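Local structure of flavodoxin (Fusobacterium nucleatum, 6OHK) at residues K5-F10 with N51-T56; K74-D79 with V112-K117. The protein binds flavin mononucleotide and, as a member of the flavodoxin family, probably serves as a low-potential electron donor to a number of redox enzymes. The protein carries 1 engineered substitution. One frame throughout, in Å; residues are numbered along the deposited sequence.

Interaction 1 of 2, residues K5-F10 with N51-T56; sequences KTIGIF and NLILVT
Backbone hydrogen bonds between G8, F10, I53 and V55, with one more to N51, hold strands 7-11 and 51-59 parallel. G8 N gives to N51 O and G8 O receives I53 N, at 2.9 Å; F10 N gives to I53 O, also at 2.9 Å, and F10 O receives V55 N at 2.8 Å. The carbonyls of N51, I53, G8 and F10 also accept CA-H contacts from I7, I9, L52 and L54, as at I9 CA to I53 O, 3.3 Å. One side-chain bond precedes these: N51 ND2 reaches K5 O at 3.1 Å, the donor standing above the carbonyl plane while the oxygen lies in the amide plane, and N51 OD1 accepts from the backbone N of K170.

Such a parallel pair belongs to the central sheet of the flavodoxin fold, a doubly wound alpha/beta sandwich in which loops at the C-terminal ends of the strands hold FMN; the side chain of V55 touches T18, an FMN-binding residue.

On the face of I7, I9 and I53, where I9 and I53 pack on I25 of helix 17-28, I7 CG2 meets I53 CD1 at 3.9 Å. On the other face, L52 CD2 touches F10 CE1 at 3.6 Å and L54 CD2 packs beside F10 CB. F10 CG lies beside its backbone N (chi1 -69°), and the ring reaches back over G8; F37 stacks on this ring.

Interaction 2 of 2, residues K74-D79 with V112-K117; sequences KLEEID and VKKGGK
K114 and E76 cross at about a right angle, the lysine running its methylenes past the E76 carbonyl oxygen while the glutamate reaches on to K113. The K114 chain is bent the same way at chi2, chi3 and chi4, and the curl brings NZ back to the end of helix 72-77. There it gives one hydrogen bond to E76 O and another to I78 O, each 2.8 Å long. The two carbonyls are met differently: the ammonium approaches E76 O at a C=O...N angle of 147°, but stands well above the carbonyl plane of I78. Two carbonyl oxygens near the helix end would probably help to stabilise the ammonium charge. On the way, K114 CD passes 3.4 Å from E76 O and lies 4.1 Å from E76 CG.

K113, by contrast, is extended throughout, with CG anti to the backbone N (chi1 171°). E76 is extended too, and the two chains converge in a salt bridge of 2.7 Å between K113 NZ and E76 OE2, which is met on its syn side. D79 OD1 comes within 3.4 Å of K114 O without bonding to it, two acceptors side by side, and is hydrogen-bonded to T81 OG1.

K114 is the first residue beyond helix 103-113, which closes in a Schellman motif with G115, at positive phi, as its C' residue. The contact therefore joins the C-terminal ends of helices 72-77 and 103-113 at the surface, where the chain beyond each leads into strands 84-90 and 117-118, neighbours in the sheet.

In the fold
Interaction 1 is a buried contact within the central sheet, whereas interaction 2 lies at the surface, with its centre about 15 Å from the centre of the chain; their centres are about 14 Å apart and their nearest atoms about 5 Å, without touching. They hold different elements: 5-10 with 51-56 pairs two strands, while 74-79 with 112-117 ties together two helix ends. Chemistry follows place. In the core, repeated backbone bonds and aliphatic or aromatic packing dominate; at the surface, lysine side chains supply every hydrogen bond across the contact, to main-chain oxygens and a carboxylate. Strand 84-90 links the two regions, pairing with strand 51-59 of interaction 1 and with strand 117-118, where interaction 2 ends.

Interaction 1 of 2, residues K5-F10 with N51-T56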
loop_
_atom_site.group_PDB
_atom_site.type_symbol
_atom_site.label_atom_id
_atom_site.label_comp_id
_atom_site.label_asym_id
_atom_site.label_seq_id
_atom_site.Cartn_x
_atom_site.Cartn_y
_atom_site.Cartn_z
ATOM N N LYS A 5 8.355 -11.684 11.588
ATOM C CA LYS A 5 9.509 -11.196 10.851
ATOM C C LYS A 5 9.357 -9.700 10.606
ATOM O O LYS A 5 8.245 -9.161 10.578
ATOM C CB LYS A 5 9.670 -11.943 9.533
ATOM C CG LYS A 5 10.054 -13.380 9.785
ATOM C CD LYS A 5 10.205 -14.197 8.527
ATOM C CE LYS A 5 10.827 -15.559 8.848
ATOM N NZ LYS A 5 10.779 -16.495 7.687
ATOM N N THR A 6 10.481 -9.029 10.442
ATOM C CA THR A 6 10.469 -7.590 10.256
ATOM C C THR A 6 9.615 -7.206 9.053
ATOM O O THR A 6 9.682 -7.841 7.991
ATOM C CB THR A 6 11.896 -7.096 10.062
ATOM O OG1 THR A 6 12.647 -7.489 11.223
ATOM C CG2 THR A 6 11.970 -5.597 9.907
ATOM N N ILE A 7 8.840 -6.152 9.236
ATOM C CA ILE A 7 7.991 -5.598 8.188
ATOM C C ILE A 7 8.748 -4.484 7.481
ATOM O O ILE A 7 9.207 -3.534 8.112
ATOM C CB ILE A 7 6.699 -5.067 8.806
ATOM C CG1 ILE A 7 5.916 -6.191 9.491
ATOM C CG2 ILE A 7 5.845 -4.398 7.738
ATOM C CD1 ILE A 7 4.930 -5.705 10.543
ATOM N N GLY A 8 8.873 -4.603 6.175
ATOM C CA GLY A 8 9.434 -3.526 5.368
ATOM C C GLY A 8 8.356 -2.608 4.849
ATOM O O GLY A 8 7.443 -3.072 4.159
ATOM N N ILE A 9 8.442 -1.332 5.183
ATOM C CA ILE A 9 7.481 -0.320 4.760
ATOM C C ILE A 9 8.148 0.554 3.717
ATOM O O ILE A 9 9.193 1.164 3.994
ATOM C CB ILE A 9 7.031 0.528 5.956
ATOM C CG1 ILE A 9 6.512 -0.353 7.091
ATOM C CG2 ILE A 9 6.007 1.557 5.506
ATOM C CD1 ILE A 9 6.246 0.421 8.366
ATOM N N PHE A 10 7.578 0.614 2.531
ATOM C CA PHE A 10 8.144 1.357 1.406
ATOM C C PHE A 10 7.109 2.355 0.918
ATOM O O PHE A 10 5.968 1.969 0.678
ATOM C CB PHE A 10 8.489 0.398 0.281
ATOM C CG PHE A 10 9.646 -0.517 0.631
ATOM C CD1 PHE A 10 9.465 -1.665 1.415
ATOM C CD2 PHE A 10 10.928 -0.201 0.229
ATOM C CE1 PHE A 10 10.536 -2.433 1.781
ATOM C CE2 PHE A 10 12.008 -0.988 0.595
ATOM C CZ PHE A 10 11.805 -2.086 1.363
ATOM N N ASN A 51 7.560 -9.750 4.929
ATOM C CA ASN A 51 6.354 -9.005 5.221
ATOM C C ASN A 51 6.564 -7.588 4.718
ATOM O O ASN A 51 7.561 -6.959 5.080
ATOM C CB ASN A 51 6.130 -8.949 6.733
ATOM C CG ASN A 51 5.902 -10.309 7.342
ATOM O OD1 ASN A 51 5.318 -11.179 6.702
ATOM N ND2 ASN A 51 6.345 -10.492 8.588
ATOM N N LEU A 52 5.646 -7.084 3.891
ATOM C CA LEU A 52 5.801 -5.791 3.236
ATOM C C LEU A 52 4.526 -4.985 3.306
ATOM O O LEU A 52 3.423 -5.518 3.183
ATOM C CB LEU A 52 6.118 -6.016 1.763
ATOM C CG LEU A 52 7.515 -6.542 1.455
ATOM C CD1 LEU A 52 7.566 -7.086 0.040
ATOM C CD2 LEU A 52 8.565 -5.460 1.618
ATOM N N ILE A 53 4.698 -3.679 3.467
ATOM C CA ILE A 53 3.632 -2.695 3.281
ATOM C C ILE A 53 4.132 -1.678 2.269
ATOM O O ILE A 53 5.156 -1.021 2.507
ATOM C CB ILE A 53 3.277 -2.016 4.609
ATOM C CG1 ILE A 53 2.760 -3.037 5.620
ATOM C CG2 ILE A 53 2.269 -0.874 4.373
ATOM C CD1 ILE A 53 2.552 -2.473 7.021
ATOM N N LEU A 54 3.458 -1.572 1.134
ATOM C CA LEU A 54 3.851 -0.677 0.044
ATOM C C LEU A 54 2.803 0.407 -0.074
ATOM O O LEU A 54 1.614 0.107 -0.166
ATOM C CB LEU A 54 3.952 -1.441 -1.281
ATOM C CG LEU A 54 4.711 -2.767 -1.243
ATOM C CD1 LEU A 54 4.768 -3.339 -2.656
ATOM C CD2 LEU A 54 6.107 -2.662 -0.665
ATOM N N VAL A 55 3.234 1.662 -0.024
ATOM C CA VAL A 55 2.348 2.820 0.113
ATOM C C VAL A 55 2.620 3.801 -1.015
ATOM O O VAL A 55 3.767 4.180 -1.259
ATOM C CB VAL A 55 2.587 3.518 1.461
ATOM C CG1 VAL A 55 1.565 4.629 1.661
ATOM C CG2 VAL A 55 2.608 2.535 2.622
ATOM N N THR A 56 1.570 4.245 -1.688
ATOM C CA THR A 56 1.731 5.292 -2.696
ATOM C C THR A 56 0.517 6.206 -2.771
ATOM O O THR A 56 -0.615 5.727 -2.737
ATOM C CB THR A 56 2.028 4.707 -4.092
ATOM O OG1 THR A 56 2.365 5.767 -5.003
ATOM C CG2 THR A 56 0.853 3.891 -4.645
#

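Interaction 2 of 2, residues K74-D79 with V112-K117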
loop_
_atom_site.group_PDB
_atom_site.type_symbol
_atom_site.label_atom_id
_atom_site.label_comp_id
_atom_site.label_asym_id
_atom_site.label_seq_id
_atom_site.Cartn_x
_atom_site.Cartn_y
_atom_site.Cartn_z
ATOM N N LYS A 74 12.514 -2.708 -12.012
ATOM C CA LYS A 74 13.327 -3.274 -10.946
ATOM C C LYS A 74 12.476 -4.073 -9.979
ATOM O O LYS A 74 12.899 -5.127 -9.490
ATOM C CB LYS A 74 14.058 -2.164 -10.206
ATOM C CG LYS A 74 15.173 -1.568 -11.052
ATOM C CD LYS A 74 15.971 -0.492 -10.336
ATOM C CE LYS A 74 17.064 0.079 -11.240
ATOM N NZ LYS A 74 16.532 0.555 -12.555
ATOM N N LEU A 75 11.270 -3.594 -9.682
ATOM C CA LEU A 75 10.371 -4.301 -8.780
ATOM C C LEU A 75 10.009 -5.659 -9.352
ATOM O O LEU A 75 9.994 -6.661 -8.629
ATOM C CB LEU A 75 9.127 -3.427 -8.538
ATOM C CG LEU A 75 8.182 -3.878 -7.434
ATOM C CD1 LEU A 75 8.853 -3.616 -6.073
ATOM C CD2 LEU A 75 6.881 -3.106 -7.552
ATOM N N GLU A 76 9.766 -5.730 -10.661
ATOM C CA GLU A 76 9.380 -6.971 -11.292
ATOM C C GLU A 76 10.525 -7.963 -11.401
ATOM O O GLU A 76 10.259 -9.150 -11.627
ATOM C CB GLU A 76 8.744 -6.688 -12.656
ATOM C CG GLU A 76 8.126 -7.927 -13.283
ATOM C CD GLU A 76 7.258 -7.610 -14.489
ATOM O OE1 GLU A 76 6.951 -6.416 -14.730
ATOM O OE2 GLU A 76 6.881 -8.572 -15.193
ATOM N N GLU A 77 11.765 -7.538 -11.181
ATOM C CA GLU A 77 12.887 -8.467 -11.117
ATOM C C GLU A 77 12.917 -9.254 -9.822
ATOM O O GLU A 77 13.547 -10.314 -9.769
ATOM C CB GLU A 77 14.211 -7.716 -11.258
ATOM C CG GLU A 77 14.448 -7.178 -12.667
ATOM C CD GLU A 77 15.743 -6.389 -12.820
ATOM O OE1 GLU A 77 16.604 -6.439 -11.913
ATOM O OE2 GLU A 77 15.890 -5.711 -13.864
ATOM N N ILE A 78 12.240 -8.778 -8.781
ATOM C CA ILE A 78 12.253 -9.426 -7.481
ATOM C C ILE A 78 11.337 -10.637 -7.501
ATOM O O ILE A 78 10.240 -10.599 -8.065
ATOM C CB ILE A 78 11.803 -8.407 -6.419
ATOM C CG1 ILE A 78 12.802 -7.257 -6.359
ATOM C CG2 ILE A 78 11.616 -9.067 -5.038
ATOM C CD1 ILE A 78 12.396 -6.116 -5.436
ATOM N N ASP A 79 11.777 -11.710 -6.854
ATOM C CA ASP A 79 10.949 -12.886 -6.663
ATOM C C ASP A 79 10.124 -12.669 -5.402
ATOM O O ASP A 79 10.679 -12.586 -4.304
ATOM C CB ASP A 79 11.832 -14.121 -6.504
ATOM C CG ASP A 79 11.045 -15.391 -6.479
ATOM O OD1 ASP A 79 9.812 -15.355 -6.536
ATOM O OD2 ASP A 79 11.681 -16.479 -6.408
ATOM N N VAL A 112 1.673 -10.061 -7.591
ATOM C CA VAL A 112 0.978 -11.313 -7.871
ATOM C C VAL A 112 1.693 -12.078 -8.984
ATOM O O VAL A 112 1.886 -13.302 -8.893
ATOM C CB VAL A 112 -0.508 -11.064 -8.177
ATOM C CG1 VAL A 112 -1.187 -12.324 -8.669
ATOM C CG2 VAL A 112 -1.215 -10.543 -6.921
ATOM N N LYS A 113 2.098 -11.394 -10.036
ATOM C CA LYS A 113 2.774 -12.076 -11.145
ATOM C C LYS A 113 4.073 -12.716 -10.701
ATOM O O LYS A 113 4.470 -13.759 -11.260
ATOM C CB LYS A 113 3.033 -11.074 -12.273
ATOM C CG LYS A 113 3.917 -11.534 -13.419
ATOM C CD LYS A 113 4.112 -10.386 -14.418
ATOM C CE LYS A 113 4.932 -10.817 -15.619
ATOM N NZ LYS A 113 4.936 -9.758 -16.677
ATOM N N LYS A 114 4.768 -12.114 -9.737
ATOM C CA LYS A 114 6.043 -12.613 -9.256
ATOM C C LYS A 114 5.921 -13.505 -8.034
ATOM O O LYS A 114 6.923 -13.776 -7.369
ATOM C CB LYS A 114 6.999 -11.459 -9.001
ATOM C CG LYS A 114 7.344 -10.658 -10.258
ATOM C CD LYS A 114 7.822 -11.536 -11.449
ATOM C CE LYS A 114 8.993 -12.448 -11.108
ATOM N NZ LYS A 114 10.207 -11.735 -10.673
ATOM N N GLY A 115 4.740 -14.005 -7.743
ATOM C CA GLY A 115 4.556 -15.101 -6.816
ATOM C C GLY A 115 4.134 -14.730 -5.414
ATOM O O GLY A 115 4.022 -15.624 -4.567
ATOM N N GLY A 116 3.928 -13.445 -5.134
ATOM C CA GLY A 116 3.576 -13.014 -3.796
ATOM C C GLY A 116 2.101 -13.112 -3.529
ATOM O O GLY A 116 1.283 -13.349 -4.424
ATOM N N LYS A 117 1.755 -12.884 -2.280
ATOM C CA LYS A 117 0.378 -12.856 -1.827
ATOM C C LYS A 117 0.045 -11.443 -1.375
ATOM O O LYS A 117 0.769 -10.901 -0.543
ATOM C CB LYS A 117 0.302 -13.817 -0.620
ATOM C CG LYS A 117 -1.046 -14.090 -0.074
ATOM C CD LYS A 117 -0.988 -15.098 1.079
ATOM C CE LYS A 117 -2.429 -15.562 1.331
ATOM N NZ LYS A 117 -2.537 -16.619 2.365
#